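Local atomic coordinates of aldehyde dehydrogenase (Trypanosoma brucei, PDB entry 5MYP), a protein that probably catalyses the NAD-dependent oxidation of aldehydes to carboxylic acids. Residues A[31-36]-A[140-145]; A[47-52]-A[168-173]; A[81-86]-A[134-139]; A[128-133]-A[157-162]; A[162-167]-A[176-181]. All blocks are in the same frame, centred on the assembly; numbering follows the deposited sequence.

Contact 1: A[31-36]-A[140-145]; sequences DANRDL and GALAAG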
# COMPACT_ATOMS: atom_id res chain seq x y z
N ASP A 31 -12.41 -15.40 16.08
CA ASP A 31 -12.57 -14.09 16.74
C ASP A 31 -11.73 -13.92 18.01
O ASP A 31 -12.12 -13.21 18.94
CB ASP A 31 -14.06 -13.81 17.03
CG ASP A 31 -14.92 -13.86 15.77
OD1 ASP A 31 -14.43 -13.48 14.69
OD2 ASP A 31 -16.10 -14.27 15.87
N ALA A 32 -10.55 -14.55 18.04
CA ALA A 32 -9.67 -14.50 19.21
C ALA A 32 -9.18 -13.09 19.57
O ALA A 32 -8.82 -12.85 20.71
CB ALA A 32 -8.47 -15.42 19.02
N ASN A 33 -9.16 -12.18 18.59
CA ASN A 33 -8.75 -10.79 18.82
C ASN A 33 -9.70 -9.77 18.17
O ASN A 33 -9.30 -8.66 17.83
CB ASN A 33 -7.31 -10.59 18.30
CG ASN A 33 -6.63 -9.37 18.90
OD1 ASN A 33 -6.83 -9.05 20.07
ND2 ASN A 33 -5.80 -8.70 18.10
N ARG A 34 -10.98 -10.15 18.04
CA ARG A 34 -11.97 -9.31 17.37
C ARG A 34 -12.50 -8.21 18.28
O ARG A 34 -12.43 -7.03 17.93
CB ARG A 34 -13.12 -10.18 16.86
CG ARG A 34 -14.19 -9.44 16.07
CD ARG A 34 -15.32 -10.40 15.72
NE ARG A 34 -16.55 -9.70 15.37
CZ ARG A 34 -16.86 -9.24 14.16
NH1 ARG A 34 -16.03 -9.38 13.12
NH2 ARG A 34 -18.02 -8.63 13.99
N ASP A 35 -13.04 -8.60 19.44
CA ASP A 35 -13.63 -7.65 20.38
C ASP A 35 -12.57 -6.72 20.95
O ASP A 35 -11.46 -7.15 21.26
CB ASP A 35 -14.34 -8.39 21.51
CG ASP A 35 -15.30 -7.50 22.29
OD1 ASP A 35 -14.84 -6.50 22.89
OD2 ASP A 35 -16.51 -7.81 22.32
N LEU A 36 -12.93 -5.44 21.09
CA LEU A 36 -12.01 -4.41 21.61
C LEU A 36 -11.49 -4.74 23.02
O LEU A 36 -10.34 -4.46 23.33
CB LEU A 36 -12.67 -3.03 21.60
CG LEU A 36 -12.53 -2.19 20.32
CD1 LEU A 36 -12.67 -3.00 19.03
CD2 LEU A 36 -13.51 -1.04 20.31
N GLY A 140 0.76 -2.64 16.74
CA GLY A 140 -0.14 -2.12 15.72
C GLY A 140 -1.04 -3.17 15.08
O GLY A 140 -2.23 -2.94 14.91
N ALA A 141 -0.46 -4.31 14.73
CA ALA A 141 -1.22 -5.41 14.12
C ALA A 141 -2.31 -5.94 15.06
O ALA A 141 -3.43 -6.21 14.62
CB ALA A 141 -0.29 -6.54 13.69
N LEU A 142 -1.98 -6.06 16.34
CA LEU A 142 -2.93 -6.55 17.34
C LEU A 142 -4.00 -5.51 17.69
O LEU A 142 -5.15 -5.87 17.95
CB LEU A 142 -2.19 -7.01 18.60
CG LEU A 142 -1.22 -8.18 18.39
CD1 LEU A 142 -0.33 -8.38 19.61
CD2 LEU A 142 -1.96 -9.47 18.04
N ALA A 143 -3.63 -4.23 17.66
CA ALA A 143 -4.60 -3.13 17.85
C ALA A 143 -5.69 -3.13 16.77
O ALA A 143 -6.85 -2.78 17.06
CB ALA A 143 -3.87 -1.79 17.86
N ALA A 144 -5.32 -3.55 15.56
CA ALA A 144 -6.25 -3.65 14.42
C ALA A 144 -7.07 -4.95 14.37
O ALA A 144 -7.81 -5.16 13.42
CB ALA A 144 -5.47 -3.46 13.12
N GLY A 145 -6.94 -5.81 15.38
CA GLY A 145 -7.76 -7.02 15.49
C GLY A 145 -7.25 -8.22 14.70
O GLY A 145 -8.01 -9.16 14.45
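N33, in the loop between helices 16-29 and 36-52, reaches L142 and G145 at the Schellman motif that ends helix 132-143. G145 has a positive phi of 84°. Its backbone N folds back on L142 O at 3.1 Å, one of the motif's two bonds into the last turn. The same carbonyl takes a second donor from N33.

The N33 side chain heads for the helix end because its CG stands anti to the backbone N (chi1 -160°). CB passes G145 O at the edge of contact, 4.2 Å away. CG follows, 3.9 Å from L142 O. ND2 does the work. It donates to L142 O at 2.9 Å, and the bond is bent, 137° at the hydrogen. It arrives in the carbonyl plane, on a lone pair, although the oxygen lies tilted from the plane of the N33 amide. ND2 also comes within 3.9 Å of L142 CD2, so the leucine flanks it. N146 O, just past the helix end, accepts from the same nitrogen. ND2 thus serves two backbone carbonyls at the helix end.

R39 of helix 36-52 bonds R34 O and A143 O, which ties the loop to the helix end a second time. D31 forms a salt bridge with R411 of the second subunit.

The backbones also touch. G145 has no side chain in the way, and its CA makes a CH-O contact of 3.2 Å to N33 O.

Contact 2: A[47-52]-A[168-173]; sequences LNLVEE and PKYVSS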
# COMPACT_ATOMS: atom_id res chain seq x y z
N LEU A 47 2.32 -4.36 27.32
CA LEU A 47 2.88 -3.31 28.17
C LEU A 47 3.55 -3.92 29.41
O LEU A 47 4.68 -3.57 29.74
CB LEU A 47 1.81 -2.30 28.60
CG LEU A 47 2.22 -1.15 29.53
CD1 LEU A 47 3.36 -0.34 28.95
CD2 LEU A 47 1.02 -0.25 29.79
N ASN A 48 2.85 -4.86 30.05
CA ASN A 48 3.41 -5.60 31.19
C ASN A 48 4.67 -6.38 30.80
O ASN A 48 5.63 -6.40 31.56
CB ASN A 48 2.37 -6.54 31.82
CG ASN A 48 1.17 -5.81 32.42
OD1 ASN A 48 0.12 -6.42 32.66
ND2 ASN A 48 1.32 -4.51 32.67
N LEU A 49 4.66 -7.01 29.63
CA LEU A 49 5.85 -7.70 29.09
C LEU A 49 7.07 -6.78 29.08
O LEU A 49 8.15 -7.17 29.54
CB LEU A 49 5.58 -8.24 27.67
CG LEU A 49 6.77 -8.73 26.82
CD1 LEU A 49 7.42 -9.94 27.44
CD2 LEU A 49 6.32 -9.06 25.40
N VAL A 50 6.89 -5.57 28.57
CA VAL A 50 7.99 -4.60 28.46
C VAL A 50 8.38 -4.07 29.84
O VAL A 50 9.56 -4.09 30.20
CB VAL A 50 7.64 -3.45 27.50
CG1 VAL A 50 8.74 -2.38 27.50
CG2 VAL A 50 7.43 -3.99 26.08
N GLU A 51 7.39 -3.60 30.61
CA GLU A 51 7.65 -2.95 31.91
C GLU A 51 8.19 -3.90 32.98
O GLU A 51 9.13 -3.54 33.70
CB GLU A 51 6.40 -2.23 32.42
CG GLU A 51 6.02 -1.01 31.60
CD GLU A 51 4.90 -0.20 32.24
OE1 GLU A 51 4.03 -0.79 32.91
OE2 GLU A 51 4.89 1.03 32.06
N GLU A 52 7.61 -5.09 33.10
CA GLU A 52 8.05 -6.07 34.10
C GLU A 52 9.43 -6.65 33.81
O GLU A 52 10.11 -7.10 34.73
CB GLU A 52 7.05 -7.22 34.24
CG GLU A 52 5.69 -6.80 34.76
CD GLU A 52 4.67 -7.93 34.81
OE1 GLU A 52 5.04 -9.11 34.64
OE2 GLU A 52 3.48 -7.62 35.01
N PRO A 168 5.00 -15.84 25.44
CA PRO A 168 3.88 -16.74 25.78
C PRO A 168 3.25 -16.53 27.16
O PRO A 168 2.08 -16.83 27.35
CB PRO A 168 4.50 -18.14 25.69
CG PRO A 168 5.67 -17.98 24.79
CD PRO A 168 6.21 -16.61 25.10
N LYS A 169 4.03 -16.02 28.12
CA LYS A 169 3.51 -15.70 29.45
C LYS A 169 2.58 -14.48 29.48
O LYS A 169 1.81 -14.32 30.42
CB LYS A 169 4.67 -15.59 30.45
CG LYS A 169 5.40 -16.93 30.57
CD LYS A 169 6.38 -17.00 31.73
CE LYS A 169 7.61 -16.16 31.48
NZ LYS A 169 8.65 -16.44 32.53
N TYR A 170 2.65 -13.64 28.44
CA TYR A 170 1.79 -12.45 28.33
C TYR A 170 0.72 -12.52 27.23
O TYR A 170 -0.37 -11.97 27.41
CB TYR A 170 2.66 -11.20 28.17
CG TYR A 170 3.57 -10.99 29.35
CD1 TYR A 170 4.81 -11.60 29.41
CD2 TYR A 170 3.19 -10.19 30.43
CE1 TYR A 170 5.66 -11.42 30.49
CE2 TYR A 170 4.03 -10.00 31.52
CZ TYR A 170 5.26 -10.62 31.55
OH TYR A 170 6.11 -10.44 32.61
N VAL A 171 1.03 -13.16 26.10
CA VAL A 171 0.08 -13.30 25.00
C VAL A 171 0.08 -14.73 24.48
O VAL A 171 1.14 -15.33 24.31
CB VAL A 171 0.41 -12.34 23.83
CG1 VAL A 171 -0.69 -12.40 22.76
CG2 VAL A 171 0.61 -10.92 24.34
N SER A 172 -1.11 -15.25 24.21
CA SER A 172 -1.29 -16.61 23.70
C SER A 172 -0.50 -16.87 22.41
O SER A 172 -0.37 -15.97 21.58
CB SER A 172 -2.77 -16.86 23.42
OG SER A 172 -2.97 -18.04 22.67
N SER A 173 0.01 -18.09 22.26
CA SER A 173 0.68 -18.51 21.02
C SER A 173 -0.30 -18.60 19.83
O SER A 173 0.12 -18.53 18.67
CB SER A 173 1.41 -19.84 21.22
OG SER A 173 2.57 -19.66 22.00
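The contact is a helix-helix junction. Y170, at the weakly bonded C-terminal end of helix 157-170, lays its ring against N48, L49 and E52 near the end of helix 36-52. Within 168-173, Y170 makes nearly all of the contact.

The ring lies on the helix backbone. L49 CA sits 3.7 Å from the Y170 ring centroid and 5° off the ring normal, so its C-H makes a CH-pi contact over the middle of the face. The L49 side chain crosses the ring at a slant, and its CD1 reaches Y170 CD1 at 3.7 Å. N48 CB lies 3.8 Å from Y170 CE2.

E52 meets the ring at its edge, beside the hydroxyl. Y170 OH donates to E52 OE1 at 2.7 Å. It approaches from above the carboxylate plane, about 40° out of it, and the carboxylate and ring planes are 63° apart. E52 extends beyond CG, which carries the carboxylate out to the hydroxyl. N53 ND2, next along the chain, also bonds Y170 OH. The two bonds hold the hydroxyl in place, while the face contact with L49 helps to set how the ring is turned. E52 is exposed, whereas L49 is buried.

L49 continues inward onto L163, L166 and L167 of helix 157-170. V171, just after Y170, packs on V42 and L46 of helix 36-52. On another face of helix 36-52, L47 meets R81, V84 and W85 of helix 69-95, so helix 36-52 lies between helices 157-170 and 69-95.

Contact 3: A[81-86]-A[134-139]; sequences RNEVWH and ILQPLL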
# COMPACT_ATOMS: atom_id res chain seq x y z
N ARG A 81 6.68 1.76 25.22
CA ARG A 81 5.70 2.13 26.25
C ARG A 81 4.71 3.17 25.72
O ARG A 81 3.50 3.02 25.89
CB ARG A 81 6.40 2.66 27.50
CG ARG A 81 5.48 2.84 28.70
CD ARG A 81 6.20 3.49 29.85
NE ARG A 81 6.35 4.93 29.64
CZ ARG A 81 7.11 5.74 30.38
NH1 ARG A 81 7.83 5.27 31.41
NH2 ARG A 81 7.16 7.04 30.09
N ASN A 82 5.24 4.21 25.08
CA ASN A 82 4.41 5.26 24.48
C ASN A 82 3.50 4.72 23.38
O ASN A 82 2.36 5.17 23.25
CB ASN A 82 5.27 6.40 23.93
CG ASN A 82 6.03 7.15 25.03
OD1 ASN A 82 5.65 7.12 26.20
ND2 ASN A 82 7.11 7.81 24.64
N GLU A 83 4.00 3.78 22.58
CA GLU A 83 3.21 3.14 21.52
C GLU A 83 2.01 2.38 22.08
O GLU A 83 0.90 2.51 21.57
CB GLU A 83 4.08 2.20 20.68
CG GLU A 83 3.41 1.67 19.41
CD GLU A 83 3.27 2.71 18.32
OE1 GLU A 83 3.88 3.80 18.40
OE2 GLU A 83 2.55 2.42 17.34
N VAL A 84 2.23 1.59 23.14
CA VAL A 84 1.13 0.84 23.76
C VAL A 84 0.09 1.80 24.33
O VAL A 84 -1.11 1.62 24.09
CB VAL A 84 1.59 -0.10 24.90
CG1 VAL A 84 0.37 -0.79 25.52
CG2 VAL A 84 2.55 -1.16 24.39
N TRP A 85 0.54 2.81 25.07
CA TRP A 85 -0.38 3.80 25.66
C TRP A 85 -1.20 4.51 24.58
O TRP A 85 -2.41 4.66 24.72
CB TRP A 85 0.36 4.87 26.47
CG TRP A 85 1.06 4.45 27.72
CD1 TRP A 85 1.14 3.20 28.25
CD2 TRP A 85 1.83 5.30 28.58
NE1 TRP A 85 1.89 3.22 29.41
CE2 TRP A 85 2.33 4.50 29.63
CE3 TRP A 85 2.15 6.67 28.58
CZ2 TRP A 85 3.13 5.01 30.66
CZ3 TRP A 85 2.94 7.19 29.61
CH2 TRP A 85 3.42 6.35 30.63
N HIS A 86 -0.52 4.93 23.50
CA HIS A 86 -1.19 5.53 22.35
C HIS A 86 -2.28 4.62 21.79
O HIS A 86 -3.42 5.06 21.62
CB HIS A 86 -0.16 5.85 21.25
CG HIS A 86 -0.77 6.41 20.00
ND1 HIS A 86 -0.63 7.74 19.63
CD2 HIS A 86 -1.51 5.83 19.03
CE1 HIS A 86 -1.27 7.94 18.50
NE2 HIS A 86 -1.82 6.80 18.11
N ILE A 134 10.59 -5.42 16.37
CA ILE A 134 9.69 -6.58 16.35
C ILE A 134 8.36 -6.26 17.09
O ILE A 134 7.29 -6.58 16.57
CB ILE A 134 10.40 -7.87 16.88
CG1 ILE A 134 9.68 -9.14 16.39
CG2 ILE A 134 10.54 -7.89 18.39
CD1 ILE A 134 10.07 -9.56 14.99
N LEU A 135 8.43 -5.62 18.26
CA LEU A 135 7.22 -5.33 19.04
C LEU A 135 6.40 -4.14 18.54
O LEU A 135 5.17 -4.19 18.63
CB LEU A 135 7.55 -5.13 20.53
CG LEU A 135 8.01 -6.35 21.35
CD1 LEU A 135 8.04 -5.99 22.83
CD2 LEU A 135 7.11 -7.56 21.12
N GLN A 136 7.04 -3.09 18.04
CA GLN A 136 6.28 -1.90 17.59
C GLN A 136 5.30 -2.24 16.45
O GLN A 136 4.13 -1.86 16.55
CB GLN A 136 7.19 -0.71 17.24
CG GLN A 136 6.43 0.58 16.97
CD GLN A 136 7.30 1.82 17.00
OE1 GLN A 136 8.48 1.78 16.69
NE2 GLN A 136 6.68 2.95 17.28
N PRO A 137 5.74 -2.97 15.41
CA PRO A 137 4.78 -3.44 14.39
C PRO A 137 3.71 -4.38 14.95
O PRO A 137 2.54 -4.26 14.59
CB PRO A 137 5.66 -4.19 13.38
CG PRO A 137 7.04 -3.68 13.60
CD PRO A 137 7.12 -3.33 15.05
N LEU A 138 4.12 -5.32 15.80
CA LEU A 138 3.19 -6.27 16.43
C LEU A 138 2.06 -5.56 17.18
O LEU A 138 0.89 -5.92 17.01
CB LEU A 138 3.94 -7.22 17.37
CG LEU A 138 3.09 -8.26 18.12
CD1 LEU A 138 2.40 -9.19 17.13
CD2 LEU A 138 3.95 -9.03 19.10
N LEU A 139 2.40 -4.57 18.00
CA LEU A 139 1.40 -3.81 18.77
C LEU A 139 0.32 -3.24 17.85
O LEU A 139 -0.87 -3.36 18.13
CB LEU A 139 2.06 -2.69 19.56
CG LEU A 139 2.93 -3.11 20.74
CD1 LEU A 139 3.79 -1.95 21.21
CD2 LEU A 139 2.07 -3.65 21.88
O HOH W 1 2.52 0.11 16.06
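E83 bends at its second torsion (chi2 72°) and brings its carboxylate across to Q136, whose own chain stays extended (chi2 164°) to meet it. The two side chains cross at about a right angle. They join helices 69-95 and 132-143, whose segments run parallel, 3° apart, with axes 10.1 Å from each other.

Q136 NE2 donates to E83 OE1 at 3.1 Å. The oxygen lies in the amide plane of Q136, but the amide nitrogen stands almost directly above the carboxylate plane. The flat groups are therefore turned nearly perpendicular. A water forms a second bridge. It donates to E83 OE2 and to Q136 O, each at 2.6 Å. Beside these polar bonds the packing is apolar. V84 CG2 touches L139 CD1 at 3.5 Å and L139 CD2 at 3.6 Å, fitting against both methyls of the leucine. L139 CD1 also reaches E83 CG at 4.1 Å, so one methyl covers the stem of the glutamate.

The segment 134-139 is kinked at P137, where proline has no N-H to give to the turn before. Y444 and H445, in a nearby loop, pack on Q136. The side chain of Q136 is about 9 Å from that of E223, a predicted active-site residue.

All four touching residues are buried, yet both carboxylate oxygens have donors. OE1 has the Q136 amide above its plane, while OE2 takes the water and the backbone N of G446. This is consistent with an ionised glutamate held between two helices and the backbone N of G446.

Contact 4: A[128-133]-A[157-162]; sequences NYPLLL and PATAEL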
# COMPACT_ATOMS: atom_id res chain seq x y z
N ASN A 128 19.27 -4.61 14.74
CA ASN A 128 19.90 -3.37 15.24
C ASN A 128 19.15 -2.74 16.43
O ASN A 128 19.79 -2.23 17.36
CB ASN A 128 20.15 -2.36 14.10
CG ASN A 128 18.88 -1.80 13.50
OD1 ASN A 128 17.85 -2.47 13.45
ND2 ASN A 128 18.94 -0.56 13.04
N TYR A 129 17.82 -2.77 16.39
CA TYR A 129 16.98 -2.45 17.54
C TYR A 129 15.99 -3.61 17.66
O TYR A 129 14.85 -3.51 17.21
CB TYR A 129 16.29 -1.10 17.36
CG TYR A 129 17.28 0.04 17.29
CD1 TYR A 129 17.74 0.68 18.44
CD2 TYR A 129 17.79 0.45 16.06
CE1 TYR A 129 18.66 1.71 18.37
CE2 TYR A 129 18.71 1.48 15.98
CZ TYR A 129 19.15 2.11 17.13
OH TYR A 129 20.07 3.13 17.03
N PRO A 130 16.44 -4.72 18.26
CA PRO A 130 15.74 -6.00 18.12
C PRO A 130 14.45 -6.14 18.91
O PRO A 130 13.67 -7.05 18.60
CB PRO A 130 16.79 -7.02 18.59
CG PRO A 130 17.62 -6.27 19.57
CD PRO A 130 17.66 -4.85 19.09
N LEU A 131 14.21 -5.29 19.91
CA LEU A 131 12.94 -5.29 20.63
C LEU A 131 11.95 -4.33 19.98
O LEU A 131 10.82 -4.71 19.68
CB LEU A 131 13.15 -4.92 22.11
CG LEU A 131 11.96 -5.16 23.04
CD1 LEU A 131 11.59 -6.64 23.09
CD2 LEU A 131 12.24 -4.61 24.43
N LEU A 132 12.38 -3.09 19.75
CA LEU A 132 11.53 -2.07 19.12
C LEU A 132 10.97 -2.52 17.77
O LEU A 132 9.76 -2.44 17.54
CB LEU A 132 12.33 -0.78 18.90
CG LEU A 132 11.58 0.42 18.29
CD1 LEU A 132 10.58 0.97 19.29
CD2 LEU A 132 12.56 1.49 17.84
N LEU A 133 11.84 -3.03 16.91
CA LEU A 133 11.46 -3.30 15.52
C LEU A 133 10.80 -4.66 15.30
O LEU A 133 10.48 -5.01 14.16
CB LEU A 133 12.67 -3.09 14.60
CG LEU A 133 13.26 -1.67 14.66
CD1 LEU A 133 14.47 -1.55 13.75
CD2 LEU A 133 12.23 -0.60 14.32
N PRO A 157 20.56 -12.76 19.04
CA PRO A 157 20.07 -14.01 19.62
C PRO A 157 19.66 -13.94 21.09
O PRO A 157 18.69 -14.60 21.47
CB PRO A 157 21.25 -14.97 19.42
CG PRO A 157 22.44 -14.10 19.41
CD PRO A 157 21.99 -12.86 18.69
N ALA A 158 20.37 -13.17 21.91
CA ALA A 158 20.02 -13.03 23.33
C ALA A 158 18.64 -12.40 23.50
O ALA A 158 17.83 -12.86 24.32
CB ALA A 158 21.08 -12.22 24.07
N THR A 159 18.36 -11.37 22.70
CA THR A 159 17.05 -10.72 22.70
C THR A 159 15.96 -11.66 22.17
O THR A 159 14.88 -11.72 22.74
CB THR A 159 17.07 -9.42 21.87
OG1 THR A 159 18.11 -8.56 22.34
CG2 THR A 159 15.74 -8.68 21.97
N ALA A 160 16.27 -12.39 21.10
CA ALA A 160 15.35 -13.38 20.53
C ALA A 160 15.00 -14.49 21.53
O ALA A 160 13.85 -14.88 21.64
CB ALA A 160 15.93 -13.99 19.27
N GLU A 161 16.01 -14.98 22.26
CA GLU A 161 15.80 -16.00 23.29
C GLU A 161 14.88 -15.48 24.40
O GLU A 161 13.90 -16.14 24.75
CB GLU A 161 17.13 -16.45 23.89
CG GLU A 161 17.02 -17.62 24.87
CD GLU A 161 18.32 -17.92 25.59
OE1 GLU A 161 19.05 -16.98 25.96
OE2 GLU A 161 18.61 -19.11 25.81
N LEU A 162 15.21 -14.31 24.94
CA LEU A 162 14.43 -13.72 26.04
C LEU A 162 12.98 -13.43 25.63
O LEU A 162 12.05 -13.76 26.37
CB LEU A 162 15.09 -12.43 26.54
CG LEU A 162 14.46 -11.76 27.77
CD1 LEU A 162 14.39 -12.71 28.96
CD2 LEU A 162 15.22 -10.50 28.14
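P130 and T159 are the nearest residues across this contact, with CA atoms 6.7 Å apart, and no hydrogen bond joins the two segments. One segment is the turn that leads into helix 132-143. The other is the first turn and a half of helix 157-170. Both belong to the Rossmann-like half of the aldehyde dehydrogenase fold.

The contact is a proline ring against a threonine. P130 and T159 cross at about a right angle. With chi1 at -55°, T159 keeps OG1 beside its own N and CG2 across from it, and both branches come against the ring. The methyl CG2 is 3.9 Å from P130 CB and equally far from P130 CG. L131 adds only a marginal touch, through its backbone N.

The threonine hydroxyl has its polar partner outside, in D64 OD2 of helix 54-65. The other oxygen of D64 bonds A158 N, so one carboxylate grips both the start of the helix and T159. On the opposite segment, E76 OE1 accepts from L131 N and L132 N. P130 is about 12 Å, side chain to side chain, from C259, a predicted active-site residue.

The nearest approach is P130 CG to T159 OG1, at 3.6 Å.

Contact 5: A[162-167]-A[176-181]; sequences LLTKLL and VGIVNG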
# COMPACT_ATOMS: atom_id res chain seq x y z
N LEU A 162 15.21 -14.31 24.94
CA LEU A 162 14.43 -13.72 26.04
C LEU A 162 12.98 -13.43 25.63
O LEU A 162 12.05 -13.76 26.37
CB LEU A 162 15.09 -12.43 26.54
CG LEU A 162 14.46 -11.76 27.77
CD1 LEU A 162 14.39 -12.71 28.96
CD2 LEU A 162 15.22 -10.50 28.14
N LEU A 163 12.79 -12.82 24.46
CA LEU A 163 11.45 -12.53 23.95
C LEU A 163 10.65 -13.80 23.72
O LEU A 163 9.46 -13.85 24.03
CB LEU A 163 11.53 -11.72 22.65
CG LEU A 163 10.20 -11.27 22.03
CD1 LEU A 163 9.41 -10.37 22.97
CD2 LEU A 163 10.46 -10.58 20.71
N THR A 164 11.29 -14.82 23.16
CA THR A 164 10.65 -16.12 22.91
C THR A 164 10.23 -16.78 24.23
O THR A 164 9.14 -17.34 24.32
CB THR A 164 11.56 -17.04 22.08
OG1 THR A 164 11.81 -16.43 20.81
CG2 THR A 164 10.93 -18.41 21.87
N LYS A 165 11.08 -16.69 25.25
CA LYS A 165 10.74 -17.20 26.59
C LYS A 165 9.57 -16.43 27.22
O LYS A 165 8.63 -17.04 27.75
CB LYS A 165 11.97 -17.13 27.51
CG LYS A 165 11.74 -17.69 28.92
CD LYS A 165 12.92 -17.48 29.85
CE LYS A 165 12.47 -17.53 31.31
NZ LYS A 165 13.60 -17.69 32.27
N LEU A 166 9.62 -15.10 27.16
CA LEU A 166 8.66 -14.25 27.90
C LEU A 166 7.30 -14.10 27.23
O LEU A 166 6.29 -14.08 27.92
CB LEU A 166 9.25 -12.86 28.15
CG LEU A 166 10.41 -12.77 29.14
CD1 LEU A 166 10.98 -11.37 29.13
CD2 LEU A 166 9.98 -13.16 30.55
N LEU A 167 7.28 -13.98 25.90
CA LEU A 167 6.05 -13.60 25.18
C LEU A 167 4.83 -14.50 25.46
O LEU A 167 3.75 -13.97 25.74
CB LEU A 167 6.31 -13.47 23.67
CG LEU A 167 5.21 -12.87 22.79
CD1 LEU A 167 4.90 -11.45 23.21
CD2 LEU A 167 5.64 -12.94 21.33
N VAL A 176 -0.25 -14.67 19.00
CA VAL A 176 1.10 -14.32 18.49
C VAL A 176 2.00 -15.56 18.44
O VAL A 176 2.53 -16.00 19.46
CB VAL A 176 1.78 -13.22 19.33
CG1 VAL A 176 3.15 -12.86 18.74
CG2 VAL A 176 0.90 -11.98 19.41
N GLY A 177 2.16 -16.12 17.24
CA GLY A 177 3.09 -17.22 17.01
C GLY A 177 4.51 -16.71 16.83
O GLY A 177 4.71 -15.55 16.45
N ILE A 178 5.49 -17.57 17.11
CA ILE A 178 6.90 -17.19 16.98
C ILE A 178 7.62 -18.22 16.12
O ILE A 178 7.50 -19.43 16.35
CB ILE A 178 7.60 -17.06 18.35
CG1 ILE A 178 6.83 -16.10 19.27
CG2 ILE A 178 9.04 -16.59 18.15
CD1 ILE A 178 7.35 -16.05 20.70
N VAL A 179 8.36 -17.74 15.11
CA VAL A 179 9.24 -18.59 14.31
C VAL A 179 10.66 -18.07 14.50
O VAL A 179 10.94 -16.91 14.20
CB VAL A 179 8.85 -18.59 12.81
CG1 VAL A 179 9.87 -19.35 11.98
CG2 VAL A 179 7.47 -19.19 12.63
N ASN A 180 11.56 -18.93 14.97
CA ASN A 180 12.95 -18.57 15.21
C ASN A 180 13.85 -19.30 14.21
O ASN A 180 13.60 -20.46 13.88
CB ASN A 180 13.36 -18.94 16.65
CG ASN A 180 12.97 -17.86 17.66
OD1 ASN A 180 13.42 -16.73 17.54
ND2 ASN A 180 12.15 -18.21 18.65
N GLY A 181 14.87 -18.59 13.73
CA GLY A 181 15.87 -19.17 12.84
C GLY A 181 16.41 -18.18 11.83
O GLY A 181 16.19 -16.98 11.95
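T164 and L167 of helix 157-170 pack on V176, I178 and N180, in and just after strand 176-178. This is the second half of a beta-alpha-beta unit: strand 147-151, helix 157-170, then strand 176-178, with the two strands parallel. The helix and strand segments cross at -142°, their axes 10.0 Å apart at closest approach.

The apolar part centres on one methyl. A chi1 of -171° swings the L167 branch away from its own N and onto the strand. Its CD2 touches V176 CG1 at 3.6 Å and I178 CD1 at 3.6 Å. It thus bridges alternate residues of the strand, both turned to the helix. I178 CD1 also lies 4.0 Å from T164 CA, on the helix backbone. L46 of helix 36-52 meets L167 too.

Within the sheet, the strand backbone pairs with strand 147-151. G177 bonds A148 and I150, and V179 bonds I150.

The polar part is a single hydrogen bond beyond the strand's end. T164 and N180 approach from opposite directions. The T164 hydroxyl also bonds A160 O, one turn back in its own helix, so it links helix backbone to asparagine. N180 ND2 donates to T164 OG1 at 2.8 Å, nearly straight at 164°, with the oxygen close to the amide plane.

Overall arrangement
All five contacts lie in one helical and sheet region of the chain, with centres 10 to 24 Å apart. Helix 132-143 serves contacts 1, 3 and 4; helix 157-170 serves contacts 2, 4 and 5. Contacts 4 and 5 share L162, and their centres are 10 Å apart. Contacts 1 and 4 are farthest apart. Along the chain, contact 3 falls within the span of contacts 1 and 2, and contact 5 follows contacts 1 and 3 and starts where contact 4 ends. Contact 2 touches both contact 5 and contact 3. Contacts 1 to 3 join the N-terminal helices to helices 132-143 and 157-170; contact 5 carries on to the Rossmann-like sheet.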